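Hyaluronidase (Streptomyces koganeiensis, PDB 4UFQ) degrades hyaluronan as a bacterial hyaluronidase of the HylP family. Local coordinates at the interface of chains A and B. Sequence-based numbering; all coordinates share one arbitrary frame. Chains: chain A/B, Hyaluronidase.

Contact 1: the interface of chains A and B. Residues chain A 10, 14-20; chain B 8-10, 12-14, 19.
The carbonyl oxygen of B:Val14 is gripped twice: by the backbone amide of A:Ser20, with N 3.0 Å from B:Val14 O nearly along the C=O axis, and by water 1, which lies 2.7 Å from the same B:Val14 O. That water also touches the A:Ser20 hydroxyl, which stands between the backbone N and the carbonyl carbon (chi1 68°). This is parallel strand pairing between chains, as expected of HylP-family proteins, which fold as trimeric triple-stranded beta-helices. The amide of B:Val14 faces A:Arg18 O in the carbonyl plane, N to O 2.8 Å, and almost straight at 175°. Toward the N-termini, A:Ala15 is held through both its polar backbone atoms: its N reaches B:Thr8 O at 2.9 Å, and its O takes the amide of B:Phe10 at 2.8 Å from N. Where the strands break between these pairs, the A:Glu17 N to B:Gly12 O bond is longer, 3.2 Å, and the donor sits 62° above the carbonyl plane. Two phenylalanines meet tip to tip on the apolar side, A:Phe10 CZ coming in plane to the edge of the other ring, 3.8 Å from B:Phe10 CZ. Each has CG anti to its carbonyl carbon. The two methyls of A:Val14 split their work: CG2 rests over a face of its own chain's A:Phe10, toward the rim, while CG1 crosses obliquely to reach B:Phe10 CE1 at 3.5 Å. B:Val14 likewise lays CG2 over a face of B:Phe10, and this methyl also packs against A:Ala16 CB. B:Phe10 thus has a face covered by its own chain and its edge met by chain A, which should limit how far the ring can tilt. Farther along, B:Phe19 brings its rim in plane to the carbonyl carbon of A:Ser20, and its CZ also touches A:Phe19 CB, the two side chains crossing obliquely.

Contact 2: the interface of chains A and B. Residues chain A 100-102, 104-107; chain B 82-86, 88, 90-91, 93.
A:Val102 buries the most surface here, setting its branched side chain against the backbone of B:Gly84. CG1 is anti to the backbone N (chi1 -177°), and both methyls straddle the glycine carbonyl, with CG2 3.4 Å from B:Gly84 O. The same glycine gives its amide to A:Arg101 O, N to O 3.0 Å, from above the carbonyl plane. One step earlier, A:Arg101 N meets B:His82 O at 2.9 Å nearly along the C=O axis; this is the last stretch of parallel pairing between strands 96-101 and 79-83, with A:Arg101 bridged to B:Arg83. A:Ala106 is the second anchor: its N lies 2.8 Å from B:Asp90 OD1, and its methyl packs on CA and CB of B:Lys91. B:Asp90 OD2 takes the A:Thr105 hydroxyl, OG1 at 2.7 Å, and a longer, more bent bond from the B:Tyr85 amide, so the carboxylate joins the two chains while bracing its own loop; these donors may favour its ionised form. B:His82 extends toward chain A with CG anti to the backbone N (chi1 178°). Its ND1 meets water 2 in the ring plane at 2.8 Å, and A:Ala107 CB packs against ND1 and CE1. Water 2 also touches A:Arg101 O, A:Thr105 OG1 and B:His82 O, so it links both chains. The site fastens the loop after one chain's strand onto its neighbour's loop, probably helping to hold the trimer together.

Contact 1: the interface of chains A and B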
loop_
_atom_site.group_PDB
_atom_site.type_symbol
_atom_site.label_atom_id
_atom_site.label_comp_id
_atom_site.label_asym_id
_atom_site.label_seq_id
_atom_site.Cartn_x
_atom_site.Cartn_y
_atom_site.Cartn_z
ATOM N N PHE A 10 5.750 -13.155 -42.323
ATOM C CA PHE A 10 7.199 -13.064 -42.398
ATOM C C PHE A 10 7.829 -14.227 -41.643
ATOM O O PHE A 10 7.581 -14.402 -40.451
ATOM C CB PHE A 10 7.682 -11.752 -41.779
ATOM C CG PHE A 10 7.219 -10.527 -42.508
ATOM C CD1 PHE A 10 5.935 -10.042 -42.334
ATOM C CD2 PHE A 10 8.073 -9.857 -43.367
ATOM C CE1 PHE A 10 5.509 -8.913 -43.003
ATOM C CE2 PHE A 10 7.653 -8.723 -44.037
ATOM C CZ PHE A 10 6.368 -8.253 -43.857
ATOM N N VAL A 14 11.151 -8.692 -38.400
ATOM C CA VAL A 14 10.832 -7.440 -39.056
ATOM C C VAL A 14 11.353 -6.279 -38.218
ATOM O O VAL A 14 11.189 -6.255 -36.987
ATOM C CB VAL A 14 9.309 -7.280 -39.249
ATOM C CG1 VAL A 14 8.969 -5.893 -39.790
ATOM C CG2 VAL A 14 8.771 -8.357 -40.196
ATOM N N ALA A 15 11.978 -5.323 -38.892
ATOM C CA ALA A 15 12.411 -4.074 -38.291
ATOM C C ALA A 15 11.769 -2.934 -39.051
ATOM O O ALA A 15 11.635 -3.000 -40.271
ATOM C CB ALA A 15 13.913 -3.950 -38.336
ATOM N N ALA A 16 11.371 -1.891 -38.334
ATOM C CA ALA A 16 10.718 -0.742 -38.952
ATOM C C ALA A 16 10.941 0.513 -38.117
ATOM O O ALA A 16 11.465 0.444 -37.009
ATOM C CB ALA A 16 9.219 -1.012 -39.142
ATOM N N GLU A 17 10.550 1.662 -38.656
ATOM C CA GLU A 17 10.706 2.931 -37.948
ATOM C C GLU A 17 9.602 3.092 -36.907
ATOM O O GLU A 17 9.731 3.877 -35.967
ATOM C CB GLU A 17 10.680 4.112 -38.932
ATOM C CG GLU A 17 11.048 5.458 -38.304
ATOM C CD GLU A 17 11.042 6.612 -39.299
ATOM O OE1 GLU A 17 10.487 6.451 -40.406
ATOM O OE2 GLU A 17 11.589 7.687 -38.967
ATOM N N ARG A 18 8.522 2.338 -37.080
ATOM C CA ARG A 18 7.343 2.461 -36.232
ATOM C C ARG A 18 6.319 1.411 -36.639
ATOM O O ARG A 18 6.219 1.062 -37.818
ATOM C CB ARG A 18 6.746 3.863 -36.395
ATOM C CG ARG A 18 5.327 4.042 -35.873
ATOM C CD ARG A 18 4.900 5.498 -36.016
ATOM N NE ARG A 18 3.455 5.681 -35.934
ATOM C CZ ARG A 18 2.784 5.948 -34.816
ATOM N NH1 ARG A 18 3.418 6.061 -33.653
ATOM N NH2 ARG A 18 1.466 6.101 -34.861
ATOM N N PHE A 19 5.562 0.918 -35.667
ATOM C CA PHE A 19 4.448 0.006 -35.910
ATOM C C PHE A 19 3.156 0.612 -35.392
ATOM O O PHE A 19 3.088 1.051 -34.241
ATOM C CB PHE A 19 4.677 -1.340 -35.221
ATOM C CG PHE A 19 5.960 -2.001 -35.602
ATOM C CD1 PHE A 19 6.061 -2.702 -36.795
ATOM C CD2 PHE A 19 7.074 -1.912 -34.788
ATOM C CE1 PHE A 19 7.246 -3.318 -37.155
ATOM C CE2 PHE A 19 8.260 -2.525 -35.141
ATOM C CZ PHE A 19 8.346 -3.226 -36.336
ATOM N N SER A 20 2.121 0.622 -36.219
ATOM C CA SER A 20 0.837 1.157 -35.794
ATOM C C SER A 20 -0.316 0.303 -36.285
ATOM O O SER A 20 -0.260 -0.287 -37.364
ATOM C CB SER A 20 0.669 2.605 -36.254
ATOM O OG SER A 20 0.555 2.679 -37.664
ATOM N N THR B 8 13.755 -8.733 -42.416
ATOM C CA THR B 8 13.190 -7.711 -43.290
ATOM C C THR B 8 13.257 -6.339 -42.620
ATOM O O THR B 8 12.784 -6.155 -41.500
ATOM C CB THR B 8 11.729 -8.044 -43.655
ATOM O OG1 THR B 8 11.677 -9.339 -44.267
ATOM C CG2 THR B 8 11.156 -7.008 -44.613
ATOM N N THR B 9 13.852 -5.380 -43.318
ATOM C CA THR B 9 14.029 -4.031 -42.795
ATOM C C THR B 9 13.214 -3.009 -43.586
ATOM O O THR B 9 13.484 -2.751 -44.765
ATOM C CB THR B 9 15.517 -3.622 -42.805
ATOM O OG1 THR B 9 16.278 -4.555 -42.028
ATOM C CG2 THR B 9 15.704 -2.220 -42.241
ATOM N N PHE B 10 12.213 -2.440 -42.921
ATOM C CA PHE B 10 11.455 -1.315 -43.441
ATOM C C PHE B 10 12.117 -0.008 -43.023
ATOM O O PHE B 10 12.292 0.248 -41.834
ATOM C CB PHE B 10 10.025 -1.341 -42.899
ATOM C CG PHE B 10 9.227 -2.531 -43.339
ATOM C CD1 PHE B 10 9.395 -3.761 -42.730
ATOM C CD2 PHE B 10 8.304 -2.416 -44.365
ATOM C CE1 PHE B 10 8.660 -4.857 -43.133
ATOM C CE2 PHE B 10 7.562 -3.510 -44.770
ATOM C CZ PHE B 10 7.742 -4.732 -44.156
ATOM N N GLY B 12 10.836 2.843 -43.231
ATOM C CA GLY B 12 9.808 3.751 -42.751
ATOM C C GLY B 12 8.790 3.081 -41.845
ATOM O O GLY B 12 8.981 1.945 -41.406
ATOM N N PRO B 13 7.691 3.788 -41.551
ATOM C CA PRO B 13 6.667 3.193 -40.685
ATOM C C PRO B 13 5.884 2.076 -41.363
ATOM O O PRO B 13 5.716 2.064 -42.586
ATOM C CB PRO B 13 5.735 4.370 -40.374
ATOM C CG PRO B 13 6.526 5.609 -40.724
ATOM C CD PRO B 13 7.402 5.197 -41.860
ATOM N N VAL B 14 5.429 1.137 -40.543
ATOM C CA VAL B 14 4.533 0.075 -40.958
ATOM C C VAL B 14 3.202 0.221 -40.232
ATOM O O VAL B 14 3.159 0.463 -39.015
ATOM C CB VAL B 14 5.129 -1.315 -40.646
ATOM C CG1 VAL B 14 4.116 -2.420 -40.935
ATOM C CG2 VAL B 14 6.404 -1.548 -41.461
ATOM N N PHE B 19 -0.579 -7.137 -35.392
ATOM C CA PHE B 19 0.767 -7.699 -35.347
ATOM C C PHE B 19 0.806 -8.885 -34.400
ATOM O O PHE B 19 0.361 -8.784 -33.253
ATOM C CB PHE B 19 1.785 -6.657 -34.881
ATOM C CG PHE B 19 1.788 -5.410 -35.701
ATOM C CD1 PHE B 19 2.451 -5.373 -36.919
ATOM C CD2 PHE B 19 1.119 -4.278 -35.276
ATOM C CE1 PHE B 19 2.461 -4.221 -37.684
ATOM C CE2 PHE B 19 1.124 -3.125 -36.034
ATOM C CZ PHE B 19 1.794 -3.101 -37.250
HETATM O O HOH W 1 2.940 3.091 -38.352
#

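Contact 2: the interface of chains A and B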
loop_
_atom_site.group_PDB
_atom_site.type_symbol
_atom_site.label_atom_id
_atom_site.label_comp_id
_atom_site.label_asym_id
_atom_site.label_seq_id
_atom_site.Cartn_x
_atom_site.Cartn_y
_atom_site.Cartn_z
ATOM N N LEU A 100 -7.430 8.886 -7.943
ATOM C CA LEU A 100 -8.844 8.552 -8.046
ATOM C C LEU A 100 -9.588 9.809 -8.440
ATOM O O LEU A 100 -9.905 10.641 -7.593
ATOM C CB LEU A 100 -9.327 8.014 -6.697
ATOM C CG LEU A 100 -8.526 6.812 -6.188
ATOM C CD1 LEU A 100 -8.976 6.461 -4.763
ATOM C CD2 LEU A 100 -8.639 5.601 -7.086
ATOM N N ARG A 101 -9.865 9.940 -9.736
ATOM C CA ARG A 101 -10.427 11.174 -10.273
ATOM C C ARG A 101 -11.939 11.149 -10.349
ATOM O O ARG A 101 -12.553 10.083 -10.299
ATOM C CB ARG A 101 -9.841 11.455 -11.662
ATOM C CG ARG A 101 -8.392 11.844 -11.596
ATOM C CD ARG A 101 -7.888 12.352 -12.931
ATOM N NE ARG A 101 -6.502 12.798 -12.834
ATOM C CZ ARG A 101 -5.746 13.143 -13.871
ATOM N NH1 ARG A 101 -6.233 13.087 -15.105
ATOM N NH2 ARG A 101 -4.496 13.539 -13.673
ATOM N N VAL A 102 -12.497 12.356 -10.469
ATOM C CA VAL A 102 -13.930 12.651 -10.649
ATOM C C VAL A 102 -14.671 12.749 -9.314
ATOM O O VAL A 102 -14.916 11.749 -8.659
ATOM C CB VAL A 102 -14.655 11.662 -11.614
ATOM C CG1 VAL A 102 -16.113 12.082 -11.814
ATOM C CG2 VAL A 102 -13.947 11.625 -12.966
ATOM N N GLY A 104 -17.264 12.706 -6.548
ATOM C CA GLY A 104 -18.399 11.809 -6.412
ATOM C C GLY A 104 -18.001 10.350 -6.524
ATOM O O GLY A 104 -18.772 9.463 -6.187
ATOM N N THR A 105 -16.788 10.098 -6.997
ATOM C CA THR A 105 -16.306 8.727 -7.126
ATOM C C THR A 105 -16.356 7.954 -5.801
ATOM O O THR A 105 -16.251 8.534 -4.705
ATOM C CB THR A 105 -14.880 8.696 -7.699
ATOM O OG1 THR A 105 -14.499 7.342 -7.940
ATOM C CG2 THR A 105 -13.873 9.326 -6.743
ATOM N N ALA A 106 -16.525 6.638 -5.914
ATOM C CA ALA A 106 -16.484 5.745 -4.753
ATOM C C ALA A 106 -15.416 4.669 -4.965
ATOM O O ALA A 106 -15.348 3.681 -4.222
ATOM C CB ALA A 106 -17.855 5.117 -4.516
ATOM N N ALA A 107 -14.581 4.863 -5.988
ATOM C CA ALA A 107 -13.483 3.947 -6.274
ATOM C C ALA A 107 -12.482 3.835 -5.133
ATOM O O ALA A 107 -12.190 4.805 -4.435
ATOM C CB ALA A 107 -12.761 4.381 -7.536
ATOM N N HIS B 82 -7.615 6.382 -12.220
ATOM C CA HIS B 82 -8.961 5.851 -12.403
ATOM C C HIS B 82 -9.917 7.016 -12.622
ATOM O O HIS B 82 -10.067 7.888 -11.751
ATOM C CB HIS B 82 -9.412 5.006 -11.209
ATOM C CG HIS B 82 -10.808 4.492 -11.350
ATOM N ND1 HIS B 82 -11.898 5.173 -10.852
ATOM C CD2 HIS B 82 -11.302 3.395 -11.971
ATOM C CE1 HIS B 82 -13.000 4.507 -11.143
ATOM N NE2 HIS B 82 -12.667 3.425 -11.828
ATOM N N ARG B 83 -10.561 7.017 -13.786
ATOM C CA ARG B 83 -11.543 8.030 -14.139
ATOM C C ARG B 83 -12.900 7.572 -13.620
ATOM O O ARG B 83 -13.515 6.650 -14.161
ATOM C CB ARG B 83 -11.552 8.255 -15.663
ATOM C CG ARG B 83 -10.134 8.372 -16.231
ATOM C CD ARG B 83 -10.077 8.798 -17.689
ATOM N NE ARG B 83 -10.937 8.009 -18.563
ATOM C CZ ARG B 83 -10.581 6.885 -19.178
ATOM N NH1 ARG B 83 -9.369 6.374 -19.013
ATOM N NH2 ARG B 83 -11.456 6.266 -19.964
ATOM N N GLY B 84 -13.347 8.204 -12.538
ATOM C CA GLY B 84 -14.521 7.751 -11.821
ATOM C C GLY B 84 -15.828 8.341 -12.299
ATOM O O GLY B 84 -15.920 8.938 -13.379
ATOM N N TYR B 85 -16.851 8.150 -11.476
ATOM C CA TYR B 85 -18.215 8.522 -11.832
ATOM C C TYR B 85 -18.847 9.342 -10.712
ATOM O O TYR B 85 -18.747 8.991 -9.527
ATOM C CB TYR B 85 -19.043 7.262 -12.119
ATOM C CG TYR B 85 -18.524 6.482 -13.297
ATOM C CD1 TYR B 85 -17.426 5.651 -13.161
ATOM C CD2 TYR B 85 -19.117 6.587 -14.547
ATOM C CE1 TYR B 85 -16.928 4.946 -14.230
ATOM C CE2 TYR B 85 -18.628 5.878 -15.629
ATOM C CZ TYR B 85 -17.534 5.058 -15.461
ATOM O OH TYR B 85 -17.019 4.344 -16.514
ATOM N N ALA B 86 -19.486 10.444 -11.086
ATOM C CA ALA B 86 -20.030 11.393 -10.115
ATOM C C ALA B 86 -21.161 10.812 -9.259
ATOM O O ALA B 86 -21.454 11.330 -8.170
ATOM C CB ALA B 86 -20.513 12.653 -10.843
ATOM N N GLY B 88 -21.134 7.724 -8.076
ATOM C CA GLY B 88 -20.604 6.727 -7.167
ATOM C C GLY B 88 -20.850 5.306 -7.627
ATOM O O GLY B 88 -20.759 4.368 -6.829
ATOM N N ASP B 90 -19.036 3.477 -9.111
ATOM C CA ASP B 90 -17.780 2.735 -9.142
ATOM C C ASP B 90 -17.330 2.268 -7.754
ATOM O O ASP B 90 -16.137 2.126 -7.490
ATOM C CB ASP B 90 -16.689 3.580 -9.790
ATOM C CG ASP B 90 -16.575 4.962 -9.189
ATOM O OD1 ASP B 90 -17.284 5.280 -8.200
ATOM O OD2 ASP B 90 -15.748 5.731 -9.715
ATOM N N LYS B 91 -18.284 1.986 -6.880
ATOM C CA LYS B 91 -17.954 1.635 -5.505
ATOM C C LYS B 91 -17.204 0.304 -5.406
ATOM O O LYS B 91 -16.486 0.052 -4.419
ATOM C CB LYS B 91 -19.215 1.644 -4.618
ATOM C CG LYS B 91 -20.214 0.519 -4.840
ATOM C CD LYS B 91 -21.234 0.512 -3.698
ATOM C CE LYS B 91 -22.484 -0.300 -4.015
ATOM N NZ LYS B 91 -22.274 -1.769 -3.880
ATOM N N ALA B 93 -14.946 -0.594 -7.804
ATOM C CA ALA B 93 -13.713 -0.439 -8.566
ATOM C C ALA B 93 -12.536 -0.059 -7.660
ATOM O O ALA B 93 -12.709 0.321 -6.491
ATOM C CB ALA B 93 -13.899 0.612 -9.652
HETATM O O HOH W 2 -12.001 7.459 -9.274
HETATM O O HOH W 3 -16.292 1.952 -2.501
#

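About 40 Å separates the centres of the C-alpha atoms of contact 1 and contact 2, and they have no residue in common. Contact 1 lies near the N-termini and uses strands 13-15 and 18-23 of chain A with 8-9, 13-15 and 18-23 of chain B; contact 2 lies farther along the elongated body, at strands 96-101 and 79-83. In both, the chain A residue pairs with an earlier residue of chain B, by five or six positions in contact 1 and eighteen in contact 2. Parallel bridges at both places show the chains running side by side, and the two contacts are patches of one long interface, as expected for an intertwined trimer.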